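Local coordinates for protein kojibiose phosphorylase (PDB 6W0P) that belongs to glycosyl hydrolase family 65, a carbohydrate-active enzyme family whose members join an N-terminal beta domain to a helical catalytic domain, at residues Leu544-Asn549 against Leu607-Tyr612. Numbering follows the deposited sequence.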
ATOM      1  N   LEU A 544     -32.450  16.898 -10.950  1.00 34.53           N
ATOM      2  CA  LEU A 544     -31.388  17.931 -11.075  1.00 34.23           C
ATOM      3  C   LEU A 544     -30.102  17.468 -10.350  1.00 32.57           C
ATOM      4  O   LEU A 544     -29.230  18.328 -10.132  1.00 30.99           O
ATOM      5  CB  LEU A 544     -31.879  19.276 -10.503  1.00 34.73           C
ATOM      6  CG  LEU A 544     -33.217  19.824 -11.010  1.00 36.08           C
ATOM      7  CD1 LEU A 544     -33.536  21.146 -10.337  1.00 35.88           C
ATOM      8  CD2 LEU A 544     -33.234  20.001 -12.530  1.00 35.90           C
ATOM      9  N   LEU A 545     -29.969  16.177 -10.003  1.00 32.21           N
ATOM     10  CA  LEU A 545     -28.785  15.653  -9.248  1.00 32.07           C
ATOM     11  C   LEU A 545     -27.692  15.197 -10.219  1.00 31.52           C
ATOM     12  O   LEU A 545     -28.021  14.621 -11.264  1.00 32.80           O
ATOM     13  CB  LEU A 545     -29.196  14.494  -8.340  1.00 31.95           C
ATOM     14  CG  LEU A 545     -30.120  14.851  -7.174  1.00 32.70           C
ATOM     15  CD1 LEU A 545     -30.615  13.601  -6.465  1.00 32.96           C
ATOM     16  CD2 LEU A 545     -29.424  15.762  -6.176  1.00 32.77           C
ATOM     17  N   PHE A 546     -26.429  15.473  -9.896  1.00 30.39           N
ATOM     18  CA  PHE A 546     -25.266  14.698 -10.401  1.00 29.64           C
ATOM     19  C   PHE A 546     -25.055  13.509  -9.468  1.00 29.61           C
ATOM     20  O   PHE A 546     -25.226  13.667  -8.219  1.00 29.24           O
ATOM     21  CB  PHE A 546     -24.004  15.547 -10.479  1.00 28.79           C
ATOM     22  CG  PHE A 546     -24.088  16.664 -11.483  1.00 28.92           C
ATOM     23  CD1 PHE A 546     -23.749  16.459 -12.815  1.00 29.07           C
ATOM     24  CD2 PHE A 546     -24.522  17.919 -11.096  1.00 28.53           C
ATOM     25  CE1 PHE A 546     -23.849  17.501 -13.731  1.00 29.45           C
ATOM     26  CE2 PHE A 546     -24.595  18.954 -12.010  1.00 29.07           C
ATOM     27  CZ  PHE A 546     -24.256  18.748 -13.323  1.00 29.18           C
ATOM     28  N   GLU A 547     -24.751  12.344 -10.037  1.00 29.61           N
ATOM     29  CA  GLU A 547     -24.361  11.166  -9.219  1.00 30.13           C
ATOM     30  C   GLU A 547     -22.841  11.223  -9.114  1.00 29.15           C
ATOM     31  O   GLU A 547     -22.228  11.379 -10.143  1.00 29.07           O
ATOM     32  CB  GLU A 547     -24.867   9.843  -9.811  1.00 30.99           C
ATOM     33  CG  GLU A 547     -24.637   8.663  -8.863  1.00 31.04           C
ATOM     34  CD  GLU A 547     -25.154   7.307  -9.327  1.00 31.04           C
ATOM     35  OE1 GLU A 547     -25.374   7.136 -10.545  1.00 32.01           O
ATOM     36  OE2 GLU A 547     -25.281   6.417  -8.482  1.00 30.67           O
ATOM     37  N   GLN A 548     -22.285  11.141  -7.904  1.00 28.71           N
ATOM     38  CA  GLN A 548     -20.853  11.416  -7.640  1.00 28.17           C
ATOM     39  C   GLN A 548     -19.993  10.457  -8.456  1.00 27.19           C
ATOM     40  O   GLN A 548     -18.943  10.890  -8.964  1.00 26.64           O
ATOM     41  CB  GLN A 548     -20.517  11.278  -6.154  1.00 28.30           C
ATOM     42  CG  GLN A 548     -19.133  11.786  -5.847  1.00 28.14           C
ATOM     43  CD  GLN A 548     -18.847  11.728  -4.375  1.00 28.31           C
ATOM     44  OE1 GLN A 548     -19.475  12.433  -3.584  1.00 29.12           O
ATOM     45  NE2 GLN A 548     -17.877  10.903  -4.014  1.00 27.30           N
ATOM     46  N   ASN A 549     -20.406   9.194  -8.523  1.00 26.42           N
ATOM     47  CA  ASN A 549     -19.747   8.175  -9.381  1.00 26.25           C
ATOM     48  C   ASN A 549     -20.773   7.079  -9.698  1.00 26.59           C
ATOM     49  O   ASN A 549     -21.847   7.056  -9.046  1.00 26.19           O
ATOM     50  CB  ASN A 549     -18.451   7.653  -8.751  1.00 25.51           C
ATOM     51  CG  ASN A 549     -18.666   6.945  -7.430  1.00 25.23           C
ATOM     52  OD1 ASN A 549     -18.234   7.448  -6.387  1.00 24.86           O
ATOM     53  ND2 ASN A 549     -19.288   5.771  -7.471  1.00 24.63           N
ATOM     54  N   LEU A 607     -29.480  23.583  -4.901  1.00 29.66           N
ATOM     55  CA  LEU A 607     -30.228  23.151  -3.685  1.00 30.33           C
ATOM     56  C   LEU A 607     -30.431  21.630  -3.756  1.00 30.08           C
ATOM     57  O   LEU A 607     -30.225  20.962  -2.735  1.00 30.48           O
ATOM     58  CB  LEU A 607     -31.532  23.948  -3.537  1.00 31.10           C
ATOM     59  CG  LEU A 607     -32.478  23.566  -2.387  1.00 32.02           C
ATOM     60  CD1 LEU A 607     -31.965  24.018  -1.035  1.00 32.08           C
ATOM     61  CD2 LEU A 607     -33.876  24.161  -2.604  1.00 32.96           C
ATOM     62  N   ALA A 608     -30.749  21.071  -4.919  1.00 29.75           N
ATOM     63  CA  ALA A 608     -30.965  19.611  -5.040  1.00 29.54           C
ATOM     64  C   ALA A 608     -29.667  18.898  -4.653  1.00 28.79           C
ATOM     65  O   ALA A 608     -29.707  18.009  -3.806  1.00 28.85           O
ATOM     66  CB  ALA A 608     -31.402  19.248  -6.434  1.00 29.42           C
ATOM     67  N   ASN A 609     -28.535  19.320  -5.215  1.00 28.53           N
ATOM     68  CA  ASN A 609     -27.227  18.644  -4.972  1.00 27.89           C
ATOM     69  C   ASN A 609     -26.754  18.931  -3.549  1.00 27.69           C
ATOM     70  O   ASN A 609     -26.201  18.024  -2.929  1.00 27.39           O
ATOM     71  CB  ASN A 609     -26.213  18.988  -6.050  1.00 27.41           C
ATOM     72  CG  ASN A 609     -26.601  18.369  -7.373  1.00 27.74           C
ATOM     73  OD1 ASN A 609     -26.172  17.253  -7.641  1.00 28.21           O
ATOM     74  ND2 ASN A 609     -27.418  19.049  -8.182  1.00 27.28           N
ATOM     75  N   TYR A 610     -26.972  20.140  -3.056  1.00 27.89           N
ATOM     76  CA  TYR A 610     -26.598  20.511  -1.678  1.00 28.41           C
ATOM     77  C   TYR A 610     -27.357  19.599  -0.709  1.00 29.54           C
ATOM     78  O   TYR A 610     -26.737  19.088   0.262  1.00 30.28           O
ATOM     79  CB  TYR A 610     -26.869  21.991  -1.407  1.00 28.36           C
ATOM     80  CG  TYR A 610     -26.503  22.437  -0.014  1.00 27.87           C
ATOM     81  CD1 TYR A 610     -25.240  22.921   0.293  1.00 27.54           C
ATOM     82  CD2 TYR A 610     -27.436  22.375   1.005  1.00 28.23           C
ATOM     83  CE1 TYR A 610     -24.913  23.332   1.575  1.00 27.24           C
ATOM     84  CE2 TYR A 610     -27.127  22.776   2.290  1.00 27.98           C
ATOM     85  CZ  TYR A 610     -25.851  23.225   2.583  1.00 27.43           C
ATOM     86  OH  TYR A 610     -25.608  23.634   3.858  1.00 27.05           O
ATOM     87  N   ASN A 611     -28.665  19.448  -0.929  1.00 30.08           N
ATOM     88  CA  ASN A 611     -29.565  18.714  -0.006  1.00 30.04           C
ATOM     89  C   ASN A 611     -29.157  17.242  -0.019  1.00 29.81           C
ATOM     90  O   ASN A 611     -29.276  16.617   1.017  1.00 30.32           O
ATOM     91  CB  ASN A 611     -31.046  18.841  -0.372  1.00 30.65           C
ATOM     92  CG  ASN A 611     -31.698  20.133   0.084  1.00 31.40           C
ATOM     93  OD1 ASN A 611     -31.120  20.890   0.849  1.00 31.59           O
ATOM     94  ND2 ASN A 611     -32.883  20.422  -0.434  1.00 31.50           N
ATOM     95  N   TYR A 612     -28.725  16.694  -1.156  1.00 29.34           N
ATOM     96  CA  TYR A 612     -28.314  15.267  -1.217  1.00 29.29           C
ATOM     97  C   TYR A 612     -26.917  15.071  -0.584  1.00 28.85           C
ATOM     98  O   TYR A 612     -26.774  14.138   0.204  1.00 28.31           O
ATOM     99  CB  TYR A 612     -28.362  14.708  -2.639  1.00 29.28           C
ATOM    100  CG  TYR A 612     -28.120  13.222  -2.653  1.00 29.59           C
ATOM    101  CD1 TYR A 612     -29.153  12.318  -2.492  1.00 29.76           C
ATOM    102  CD2 TYR A 612     -26.824  12.727  -2.733  1.00 29.21           C
ATOM    103  CE1 TYR A 612     -28.909  10.953  -2.459  1.00 30.36           C
ATOM    104  CE2 TYR A 612     -26.566  11.373  -2.731  1.00 29.43           C
ATOM    105  CZ  TYR A 612     -27.611  10.481  -2.606  1.00 29.85           C
ATOM    106  OH  TYR A 612     -27.316   9.154  -2.545  1.00 29.93           O
TER
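The side-chain amide of N609, on helix 603-613, grips the backbone of the loop at L544 and F546 with both of its polar atoms. ND2 donates to L544 O at 2.8 Å, approaching 24° out of the carbonyl plane, and the bond is bent (N-H...O 143°). OD1 accepts from F546 N at 2.9 Å, in the plane of its own carbonyl group and on a lone pair. Asparagine suits this place because one short side chain carries a donor beside an acceptor, matching a C=O and an N-H two residues apart; L545 is bracketed between them, its CA 3.5 Å from N609 OD1. CG lies beside the backbone N, anti to the carbonyl carbon (chi1 -69°); ND2 also donates to Q605 O, one turn earlier in the same helix.

Apolar contacts lie alongside. L545 lays CD2 on the helix, nearest A608 O at 3.3 Å, and packs it 4.0 Å from A608 CB and 3.8 Å from Y612 CB, one helical turn apart. A608, with no side chain beyond CB, is consistent with the close approach of the loop; its methyl also meets L544 CB at 4.1 Å.

The aromatic ring of F546 turns its edge to N609 OD1, with CD2 3.9 Å away. This ring also meets F593 edge-to-face, and N609 packs on V590, L591 and M594, so helix 590-596 adjoins the same site within the catalytic domain.

The buried amide thus satisfies backbone groups of an irregular segment; with OD1 accepting from an N-H and ND2 donating to two C=O groups, its orientation is probably fixed. L544 and L545, with A608 and Y612 CB, supply the apolar packing.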